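Local coordinates for protein probable mRNA-capping enzyme (Acanthamoeba polyphaga mimivirus, PDB 3BGY) that removes the terminal phosphate from the 5'-triphosphate end of mRNA through its N-terminal tunnel-type triphosphatase domain, the first step in building the viral cap, at residues A[52-57]-A[231-237]; A[139-143]-A[228-232]; A[45-50]-A[208-212]. Residues are numbered along the deposited sequence.

The three contacts illustrate how helices are held against the outside of a closed antiparallel barrel. Contact 1 joins helix 47-60 to helix 221-235, contact 2 joins helix 221-235 to the start of strand 142-152, and contact 3 joins the beginning of helix 47-60 to strand 208-215. Each has a buried apolar side against the barrel wall (I53, Y57 and V231; I142, L228 and F232; I45 and L211) and a more exposed side. There the chemistry diverges: contact 1 adds the R52-D237 salt bridge at the end of the fragment, contact 2 stays apolar with W140, and contact 3 has Y47 in an aromatic cluster, besides water-bridged backbones. L211 of contact 3 touches I53, V231 and I235 of contact 1.

Contact 1. Residues A[52-57]-A[231-237]; sequences RITEHY and VFMIIQD
I234 lays its side chain over the ring of H56 and fills a hole lined by R52, I53, H56 and Y57, a knob-into-hole fit between two helices packed on the outside of the tunnel triphosphatase barrel. Residues 52-57 are helical throughout, within helix 47-60; residues 231-235 end helix 221-235, and Q236 is the first to leave helical phi/psi (-83/143). The two short axes approach to 10.3 Å at 123°, nearer antiparallel than parallel, with the CA atoms of I53 and I234 6.8 Å apart.

Around the knob, I234 CG1 stands 4.1 Å from the centroid of the H56 ring, a CH-pi contact 14° off the normal. I234 CD1 approaches H56 CD2 at 3.5 Å and Y57 OH at 3.4 Å, while I234 CG2 meets I53 CD1 at 3.7 Å. I53 (chi1 m, chi2 m) starts sideways but brings its end closer, its CG1 lying 3.7 Å from I235 CG2. Beneath this layer L211 of strand 208-215 touches I53, V231 and I235, so both helices share one apolar patch of the barrel wall.

The polar part lies where the fragment ends. R52, extended through chi1 t and chi2 t and turned at chi3 m, reaches across the last turn of the partner helix. Its NH1 donates to the carbonyl I234 O at 2.9 Å, an acceptor in the final helical turn, and its guanidinium forms a salt bridge with D237, the last residue of this triphosphatase fragment: NH2 to OD1 at 2.9 Å, and NH1 to the same OD1 at 3.1 Å.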
loop_
_atom_site.group_PDB
_atom_site.type_symbol
_atom_site.label_atom_id
_atom_site.label_comp_id
_atom_site.label_asym_id
_atom_site.label_seq_id
_atom_site.Cartn_x
_atom_site.Cartn_y
_atom_site.Cartn_z
ATOM N N ARG A 52 3.317 -19.503 -2.271
ATOM C CA ARG A 52 3.790 -20.083 -1.016
ATOM C C ARG A 52 3.349 -19.264 0.202
ATOM O O ARG A 52 2.813 -19.835 1.170
ATOM C CB ARG A 52 5.319 -20.206 -0.994
ATOM C CG ARG A 52 5.817 -20.892 0.289
ATOM C CD ARG A 52 7.316 -20.836 0.413
ATOM N NE ARG A 52 7.961 -21.513 -0.700
ATOM C CZ ARG A 52 9.256 -21.428 -0.977
ATOM N NH1 ARG A 52 10.067 -20.698 -0.220
ATOM N NH2 ARG A 52 9.738 -22.043 -2.043
ATOM N N ILE A 53 3.523 -17.941 0.121
ATOM C CA ILE A 53 3.173 -17.021 1.216
ATOM C C ILE A 53 1.687 -17.009 1.496
ATOM O O ILE A 53 1.254 -17.155 2.647
ATOM C CB ILE A 53 3.681 -15.542 0.929
ATOM C CG1 ILE A 53 5.119 -15.401 1.418
ATOM C CG2 ILE A 53 2.784 -14.441 1.611
ATOM C CD1 ILE A 53 5.275 -15.358 2.949
ATOM N N THR A 54 0.911 -16.887 0.425
ATOM C CA THR A 54 -0.541 -16.827 0.549
ATOM C C THR A 54 -1.123 -18.117 1.104
ATOM O O THR A 54 -1.938 -18.071 2.029
ATOM C CB THR A 54 -1.195 -16.408 -0.758
ATOM O OG1 THR A 54 -0.548 -15.220 -1.250
ATOM C CG2 THR A 54 -2.628 -16.051 -0.525
ATOM N N GLU A 55 -0.600 -19.253 0.639
ATOM C CA GLU A 55 -1.062 -20.567 1.103
ATOM C C GLU A 55 -0.725 -20.743 2.577
ATOM O O GLU A 55 -1.588 -21.135 3.363
ATOM C CB GLU A 55 -0.415 -21.707 0.286
ATOM C CG GLU A 55 -0.971 -23.124 0.561
ATOM C CD GLU A 55 -2.419 -23.326 0.104
ATOM O OE1 GLU A 55 -2.784 -22.850 -0.993
ATOM O OE2 GLU A 55 -3.188 -23.978 0.844
ATOM N N HIS A 56 0.483 -20.324 2.957
ATOM C CA HIS A 56 0.954 -20.452 4.339
ATOM C C HIS A 56 0.058 -19.670 5.297
ATOM O O HIS A 56 -0.426 -20.221 6.286
ATOM C CB HIS A 56 2.391 -19.935 4.495
ATOM C CG HIS A 56 2.855 -19.878 5.920
ATOM N ND1 HIS A 56 3.228 -21.002 6.623
ATOM C CD2 HIS A 56 2.932 -18.846 6.796
ATOM C CE1 HIS A 56 3.514 -20.667 7.871
ATOM N NE2 HIS A 56 3.342 -19.365 8.000
ATOM N N TYR A 57 -0.176 -18.398 4.976
ATOM C CA TYR A 57 -0.985 -17.570 5.870
ATOM C C TYR A 57 -2.462 -17.915 5.897
ATOM O O TYR A 57 -3.086 -17.840 6.951
ATOM C CB TYR A 57 -0.724 -16.099 5.607
ATOM C CG TYR A 57 0.581 -15.641 6.197
ATOM C CD1 TYR A 57 0.737 -15.507 7.590
ATOM C CD2 TYR A 57 1.671 -15.383 5.379
ATOM C CE1 TYR A 57 1.987 -15.120 8.154
ATOM C CE2 TYR A 57 2.908 -14.997 5.917
ATOM C CZ TYR A 57 3.056 -14.871 7.299
ATOM O OH TYR A 57 4.278 -14.510 7.782
ATOM N N VAL A 231 8.939 -14.337 8.503
ATOM C CA VAL A 231 8.565 -14.176 7.081
ATOM C C VAL A 231 9.706 -14.662 6.166
ATOM O O VAL A 231 9.457 -15.377 5.176
ATOM C CB VAL A 231 8.206 -12.707 6.739
ATOM C CG1 VAL A 231 7.795 -12.578 5.282
ATOM C CG2 VAL A 231 7.100 -12.213 7.657
ATOM N N PHE A 232 10.953 -14.312 6.514
ATOM C CA PHE A 232 12.114 -14.784 5.743
ATOM C C PHE A 232 12.240 -16.304 5.745
ATOM O O PHE A 232 12.661 -16.879 4.755
ATOM C CB PHE A 232 13.427 -14.159 6.234
ATOM C CG PHE A 232 13.695 -12.802 5.646
ATOM C CD1 PHE A 232 13.886 -12.651 4.247
ATOM C CD2 PHE A 232 13.737 -11.668 6.465
ATOM C CE1 PHE A 232 14.120 -11.378 3.681
ATOM C CE2 PHE A 232 13.972 -10.387 5.915
ATOM C CZ PHE A 232 14.161 -10.246 4.520
ATOM N N MET A 233 11.811 -16.950 6.829
ATOM C CA MET A 233 11.840 -18.416 6.899
ATOM C C MET A 233 10.851 -19.050 5.908
ATOM O O MET A 233 11.061 -20.173 5.414
ATOM C CB MET A 233 11.565 -18.888 8.313
ATOM C CG MET A 233 12.776 -18.786 9.225
ATOM S SD MET A 233 12.393 -19.317 10.900
ATOM C CE MET A 233 11.866 -21.066 10.617
ATOM N N ILE A 234 9.801 -18.306 5.579
ATOM C CA ILE A 234 8.828 -18.793 4.613
ATOM C C ILE A 234 9.329 -18.552 3.181
ATOM O O ILE A 234 9.384 -19.494 2.385
ATOM C CB ILE A 234 7.424 -18.143 4.806
ATOM C CG1 ILE A 234 6.921 -18.381 6.225
ATOM C CG2 ILE A 234 6.415 -18.750 3.846
ATOM C CD1 ILE A 234 6.058 -17.254 6.743
ATOM N N ILE A 235 9.765 -17.331 2.875
ATOM C CA ILE A 235 10.199 -17.018 1.511
ATOM C C ILE A 235 11.501 -17.657 1.032
ATOM O O ILE A 235 11.660 -17.890 -0.159
ATOM C CB ILE A 235 10.143 -15.488 1.174
ATOM C CG1 ILE A 235 11.177 -14.682 1.940
ATOM C CG2 ILE A 235 8.790 -14.939 1.516
ATOM C CD1 ILE A 235 11.192 -13.193 1.568
ATOM N N GLN A 236 12.391 -18.002 1.963
ATOM C CA GLN A 236 13.658 -18.634 1.594
ATOM C C GLN A 236 13.524 -20.144 1.385
ATOM O O GLN A 236 12.729 -20.814 2.053
ATOM C CB GLN A 236 14.752 -18.296 2.608
ATOM C CG GLN A 236 15.146 -16.816 2.575
ATOM C CD GLN A 236 16.138 -16.392 3.662
ATOM O OE1 GLN A 236 16.417 -17.173 4.601
ATOM N NE2 GLN A 236 16.631 -15.247 3.576
ATOM N N ASP A 237 14.261 -20.648 0.398
ATOM C CA ASP A 237 14.254 -22.070 0.050
ATOM C C ASP A 237 15.228 -22.859 0.932
ATOM O O ASP A 237 16.433 -22.510 0.959
ATOM C CB ASP A 237 14.603 -22.256 -1.435
ATOM C CG ASP A 237 13.711 -21.434 -2.371
ATOM O OD1 ASP A 237 12.509 -21.254 -2.081
ATOM O OD2 ASP A 237 14.218 -20.977 -3.414
ATOM O OXT ASP A 237 14.759 -23.796 1.611
#

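Contact 2. Residues A[139-143]-A[228-232]; sequences NWAIT and LLNVF
Aromatic contact dominates here. W140 (chi1 m, chi2 84°) and F232 (chi1 m, chi2 -63°) both point toward the opposite segment and form an edge-to-face pair: the edge of the indole's six-membered ring addresses the face of F232, centroids 4.9 Å apart and planes at 59°, with W140 CE3 3.6 Å from F232 CE2. Aliphatic side chains extend the contact. I142 (chi1 p, chi2 t) places CG2 3.6 Å from F232 CZ and CD1 4.0 Å from L228 CD1, and W140 CH2 lies 4.1 Å from L229 CD2.

The backbones stay well apart, with CA atoms 9.3 Å between W140 and F232 and 9.4 Å between I142 and L228. Residues 228-232 are helical. A141 (-80/62) centres an inverse gamma turn, I142 N bonding W140 O at 2.8 Å, before I142 and T143 adopt extended angles. F42 of the adjoining strand 36-42 also meets the F232 ring. The result is the last helix of the triphosphatase domain fragment packed through aromatic and aliphatic side chains on the outside of a closed antiparallel beta barrel.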
loop_
_atom_site.group_PDB
_atom_site.type_symbol
_atom_site.label_atom_id
_atom_site.label_comp_id
_atom_site.label_asym_id
_atom_site.label_seq_id
_atom_site.Cartn_x
_atom_site.Cartn_y
_atom_site.Cartn_z
ATOM N N ASN A 139 22.432 -6.523 3.138
ATOM C CA ASN A 139 22.352 -7.975 2.939
ATOM C C ASN A 139 21.009 -8.719 3.104
ATOM O O ASN A 139 20.972 -9.957 3.112
ATOM C CB ASN A 139 23.483 -8.691 3.718
ATOM C CG ASN A 139 24.871 -8.143 3.376
ATOM O OD1 ASN A 139 25.592 -7.648 4.249
ATOM N ND2 ASN A 139 25.229 -8.195 2.101
ATOM N N TRP A 140 19.922 -7.975 3.304
ATOM C CA TRP A 140 18.579 -8.565 3.417
ATOM C C TRP A 140 17.725 -7.810 2.416
ATOM O O TRP A 140 17.764 -6.582 2.351
ATOM C CB TRP A 140 17.998 -8.433 4.824
ATOM C CG TRP A 140 18.760 -9.216 5.837
ATOM C CD1 TRP A 140 19.891 -8.812 6.488
ATOM C CD2 TRP A 140 18.458 -10.519 6.327
ATOM N NE1 TRP A 140 20.309 -9.771 7.357
ATOM C CE2 TRP A 140 19.453 -10.838 7.290
ATOM C CE3 TRP A 140 17.437 -11.453 6.064
ATOM C CZ2 TRP A 140 19.465 -12.059 7.996
ATOM C CZ3 TRP A 140 17.440 -12.683 6.770
ATOM C CH2 TRP A 140 18.454 -12.966 7.730
ATOM N N ALA A 141 16.936 -8.546 1.649
ATOM C CA ALA A 141 16.114 -7.953 0.597
ATOM C C ALA A 141 14.810 -7.293 1.084
ATOM O O ALA A 141 13.696 -7.724 0.737
ATOM C CB ALA A 141 15.832 -9.011 -0.481
ATOM N N ILE A 142 14.971 -6.261 1.913
ATOM C CA ILE A 142 13.841 -5.486 2.448
ATOM C C ILE A 142 14.148 -4.034 2.574
ATOM O O ILE A 142 15.326 -3.632 2.605
ATOM C CB ILE A 142 13.414 -5.909 3.901
ATOM C CG1 ILE A 142 14.616 -6.051 4.839
ATOM C CG2 ILE A 142 12.582 -7.124 3.866
ATOM C CD1 ILE A 142 14.264 -6.183 6.304
ATOM N N THR A 143 13.089 -3.229 2.564
ATOM C CA THR A 143 13.219 -1.806 2.806
ATOM C C THR A 143 12.280 -1.479 3.950
ATOM O O THR A 143 11.289 -2.171 4.138
ATOM C CB THR A 143 12.933 -0.895 1.597
ATOM O OG1 THR A 143 11.599 -1.082 1.114
ATOM C CG2 THR A 143 13.924 -1.152 0.479
ATOM N N LEU A 228 10.075 -10.366 11.234
ATOM C CA LEU A 228 10.666 -10.354 9.895
ATOM C C LEU A 228 11.406 -11.666 9.631
ATOM O O LEU A 228 11.392 -12.157 8.510
ATOM C CB LEU A 228 11.603 -9.165 9.702
ATOM C CG LEU A 228 10.960 -7.784 9.794
ATOM C CD1 LEU A 228 11.989 -6.721 9.567
ATOM C CD2 LEU A 228 9.830 -7.666 8.808
ATOM N N LEU A 229 12.038 -12.221 10.675
ATOM C CA LEU A 229 12.735 -13.509 10.550
ATOM C C LEU A 229 11.744 -14.624 10.207
ATOM O O LEU A 229 12.047 -15.475 9.377
ATOM C CB LEU A 229 13.502 -13.853 11.829
ATOM C CG LEU A 229 14.870 -13.179 11.947
ATOM C CD1 LEU A 229 15.473 -13.475 13.309
ATOM C CD2 LEU A 229 15.795 -13.645 10.809
ATOM N N ASN A 230 10.547 -14.583 10.805
ATOM C CA ASN A 230 9.506 -15.583 10.530
ATOM C C ASN A 230 9.087 -15.547 9.054
ATOM O O ASN A 230 8.969 -16.600 8.415
ATOM C CB ASN A 230 8.274 -15.357 11.416
ATOM C CG ASN A 230 8.482 -15.796 12.861
ATOM O OD1 ASN A 230 9.435 -16.504 13.193
ATOM N ND2 ASN A 230 7.567 -15.378 13.730
ATOM N N VAL A 231 8.939 -14.337 8.503
ATOM C CA VAL A 231 8.565 -14.176 7.081
ATOM C C VAL A 231 9.706 -14.662 6.166
ATOM O O VAL A 231 9.457 -15.377 5.176
ATOM C CB VAL A 231 8.206 -12.707 6.739
ATOM C CG1 VAL A 231 7.795 -12.578 5.282
ATOM C CG2 VAL A 231 7.100 -12.213 7.657
ATOM N N PHE A 232 10.953 -14.312 6.514
ATOM C CA PHE A 232 12.114 -14.784 5.743
ATOM C C PHE A 232 12.240 -16.304 5.745
ATOM O O PHE A 232 12.661 -16.879 4.755
ATOM C CB PHE A 232 13.427 -14.159 6.234
ATOM C CG PHE A 232 13.695 -12.802 5.646
ATOM C CD1 PHE A 232 13.886 -12.651 4.247
ATOM C CD2 PHE A 232 13.737 -11.668 6.465
ATOM C CE1 PHE A 232 14.120 -11.378 3.681
ATOM C CE2 PHE A 232 13.972 -10.387 5.915
ATOM C CZ PHE A 232 14.161 -10.246 4.520
#

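Contact 3. Residues A[45-50]-A[208-212]; sequences INYPNF and NYELE
This is an aromatic and water-mediated contact between the start of helix 47-60, with the turn leading into it, and strand 208-215 of the barrel. N46 occupies the N-cap position, and F50 N bonds N46 O at 2.9 Å. The CA atoms of I45 and Y209 are 5.7 Å apart.

Y209 (chi1 m, chi2 -82°) is the centre of an aromatic cluster with Y47 and F50 (both chi1 t). The Y47 edge faces the Y209 ring in an offset edge-to-face pair, centroids 5.8 Å apart and planes at 65°, and Y47 CA lies 4.2 Å from the Y209 centroid in a CH-pi contact. F50 packs obliquely, its CG 3.4 Å from Y209 CD1. I45 adds aliphatic cover: CG2 to Y209 CB at 3.8 Å, CG1 to L211 CB at 3.9 Å.

Water replaces direct backbone pairing. One site donates to I45 O (2.5 Å) and Y209 O (2.4 Å), both unusually short; a second accepts from I45 N (3.0 Å) and donates to Y209 O (3.1 Å); a third donates to I45 O and accepts from Y209 N, both at 2.9 Å. The first and third lie too close for joint occupancy and are best read as alternatives. The L211 backbone pairs with that of F42, so strands 36-42 and 208-215 meet directly as the first and last of the eight-stranded tunnel barrel.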
loop_
_atom_site.group_PDB
_atom_site.type_symbol
_atom_site.label_atom_id
_atom_site.label_comp_id
_atom_site.label_asym_id
_atom_site.label_seq_id
_atom_site.Cartn_x
_atom_site.Cartn_y
_atom_site.Cartn_z
ATOM N N ILE A 45 9.663 -10.725 -4.827
ATOM C CA ILE A 45 8.557 -11.655 -4.641
ATOM C C ILE A 45 7.979 -11.941 -6.034
ATOM O O ILE A 45 7.617 -11.011 -6.765
ATOM C CB ILE A 45 7.448 -11.055 -3.735
ATOM C CG1 ILE A 45 8.023 -10.656 -2.357
ATOM C CG2 ILE A 45 6.268 -12.053 -3.622
ATOM C CD1 ILE A 45 8.734 -11.745 -1.596
ATOM N N ASN A 46 8.048 -13.205 -6.434
ATOM C CA ASN A 46 7.555 -13.619 -7.743
ATOM C C ASN A 46 6.387 -14.571 -7.561
ATOM O O ASN A 46 5.986 -14.811 -6.429
ATOM C CB ASN A 46 8.726 -14.146 -8.564
ATOM C CG ASN A 46 9.762 -13.057 -8.798
ATOM O OD1 ASN A 46 9.444 -12.005 -9.369
ATOM N ND2 ASN A 46 10.964 -13.249 -8.263
ATOM N N TYR A 47 5.809 -15.084 -8.646
ATOM C CA TYR A 47 4.624 -15.953 -8.520
ATOM C C TYR A 47 4.783 -17.163 -7.578
ATOM O O TYR A 47 3.925 -17.365 -6.732
ATOM C CB TYR A 47 4.076 -16.375 -9.904
ATOM C CG TYR A 47 2.794 -17.158 -9.785
ATOM C CD1 TYR A 47 1.578 -16.496 -9.549
ATOM C CD2 TYR A 47 2.793 -18.559 -9.817
ATOM C CE1 TYR A 47 0.402 -17.220 -9.340
ATOM C CE2 TYR A 47 1.615 -19.295 -9.624
ATOM C CZ TYR A 47 0.425 -18.609 -9.373
ATOM O OH TYR A 47 -0.721 -19.313 -9.112
ATOM N N PRO A 48 5.884 -17.945 -7.692
ATOM C CA PRO A 48 5.984 -19.085 -6.761
ATOM C C PRO A 48 6.021 -18.681 -5.268
ATOM O O PRO A 48 5.421 -19.374 -4.436
ATOM C CB PRO A 48 7.264 -19.821 -7.213
ATOM C CG PRO A 48 7.974 -18.903 -8.066
ATOM C CD PRO A 48 6.964 -18.003 -8.701
ATOM N N ASN A 49 6.685 -17.553 -4.971
ATOM C CA ASN A 49 6.811 -16.982 -3.603
ATOM C C ASN A 49 5.444 -16.508 -3.121
ATOM O O ASN A 49 5.084 -16.697 -1.954
ATOM C CB ASN A 49 7.721 -15.737 -3.581
ATOM C CG ASN A 49 9.192 -16.056 -3.742
ATOM O OD1 ASN A 49 9.909 -15.341 -4.445
ATOM N ND2 ASN A 49 9.660 -17.107 -3.077
ATOM N N PHE A 50 4.703 -15.878 -4.037
ATOM C CA PHE A 50 3.357 -15.337 -3.773
ATOM C C PHE A 50 2.412 -16.488 -3.383
ATOM O O PHE A 50 1.680 -16.394 -2.398
ATOM C CB PHE A 50 2.855 -14.572 -5.033
ATOM C CG PHE A 50 1.376 -14.268 -5.044
ATOM C CD1 PHE A 50 0.882 -13.144 -4.382
ATOM C CD2 PHE A 50 0.468 -15.113 -5.710
ATOM C CE1 PHE A 50 -0.504 -12.848 -4.368
ATOM C CE2 PHE A 50 -0.920 -14.838 -5.706
ATOM C CZ PHE A 50 -1.413 -13.695 -5.026
ATOM N N ASN A 208 2.707 -8.111 -11.045
ATOM C CA ASN A 208 3.912 -8.108 -10.214
ATOM C C ASN A 208 3.330 -8.523 -8.854
ATOM O O ASN A 208 2.101 -8.653 -8.704
ATOM C CB ASN A 208 4.688 -6.774 -10.169
ATOM C CG ASN A 208 3.832 -5.588 -9.762
ATOM O OD1 ASN A 208 2.913 -5.190 -10.484
ATOM N ND2 ASN A 208 4.161 -4.988 -8.621
ATOM N N TYR A 209 4.197 -8.905 -7.927
ATOM C CA TYR A 209 3.780 -9.352 -6.592
ATOM C C TYR A 209 4.482 -8.580 -5.503
ATOM O O TYR A 209 5.674 -8.335 -5.595
ATOM C CB TYR A 209 4.007 -10.886 -6.477
ATOM C CG TYR A 209 3.354 -11.662 -7.604
ATOM C CD1 TYR A 209 1.984 -11.987 -7.557
ATOM C CD2 TYR A 209 4.067 -11.964 -8.785
ATOM C CE1 TYR A 209 1.339 -12.592 -8.639
ATOM C CE2 TYR A 209 3.420 -12.554 -9.899
ATOM C CZ TYR A 209 2.068 -12.863 -9.810
ATOM O OH TYR A 209 1.445 -13.444 -10.887
ATOM N N GLU A 210 3.714 -8.138 -4.508
ATOM C CA GLU A 210 4.224 -7.298 -3.421
ATOM C C GLU A 210 3.882 -7.887 -2.072
ATOM O O GLU A 210 2.761 -8.330 -1.860
ATOM C CB GLU A 210 3.637 -5.878 -3.570
ATOM C CG GLU A 210 4.200 -5.180 -4.827
ATOM C CD GLU A 210 3.643 -3.811 -5.139
ATOM O OE1 GLU A 210 2.783 -3.303 -4.392
ATOM O OE2 GLU A 210 4.085 -3.242 -6.167
ATOM N N LEU A 211 4.847 -7.858 -1.153
ATOM C CA LEU A 211 4.667 -8.413 0.197
ATOM C C LEU A 211 5.135 -7.388 1.204
ATOM O O LEU A 211 6.252 -6.850 1.100
ATOM C CB LEU A 211 5.505 -9.684 0.403
ATOM C CG LEU A 211 5.585 -10.296 1.816
ATOM C CD1 LEU A 211 4.226 -10.813 2.284
ATOM C CD2 LEU A 211 6.598 -11.445 1.832
ATOM N N GLU A 212 4.275 -7.079 2.169
ATOM C CA GLU A 212 4.679 -6.122 3.193
ATOM C C GLU A 212 4.194 -6.514 4.557
ATOM O O GLU A 212 3.222 -7.233 4.682
ATOM C CB GLU A 212 4.049 -4.736 2.968
ATOM C CG GLU A 212 4.384 -4.010 1.693
ATOM C CD GLU A 212 3.340 -4.214 0.620
ATOM O OE1 GLU A 212 2.140 -4.369 0.945
ATOM O OE2 GLU A 212 3.724 -4.209 -0.557
HETATM O O HOH W 1 7.627 -8.547 -6.999
HETATM O O HOH W 2 8.611 -7.925 -4.806
HETATM O O HOH W 3 6.882 -9.265 -8.999
#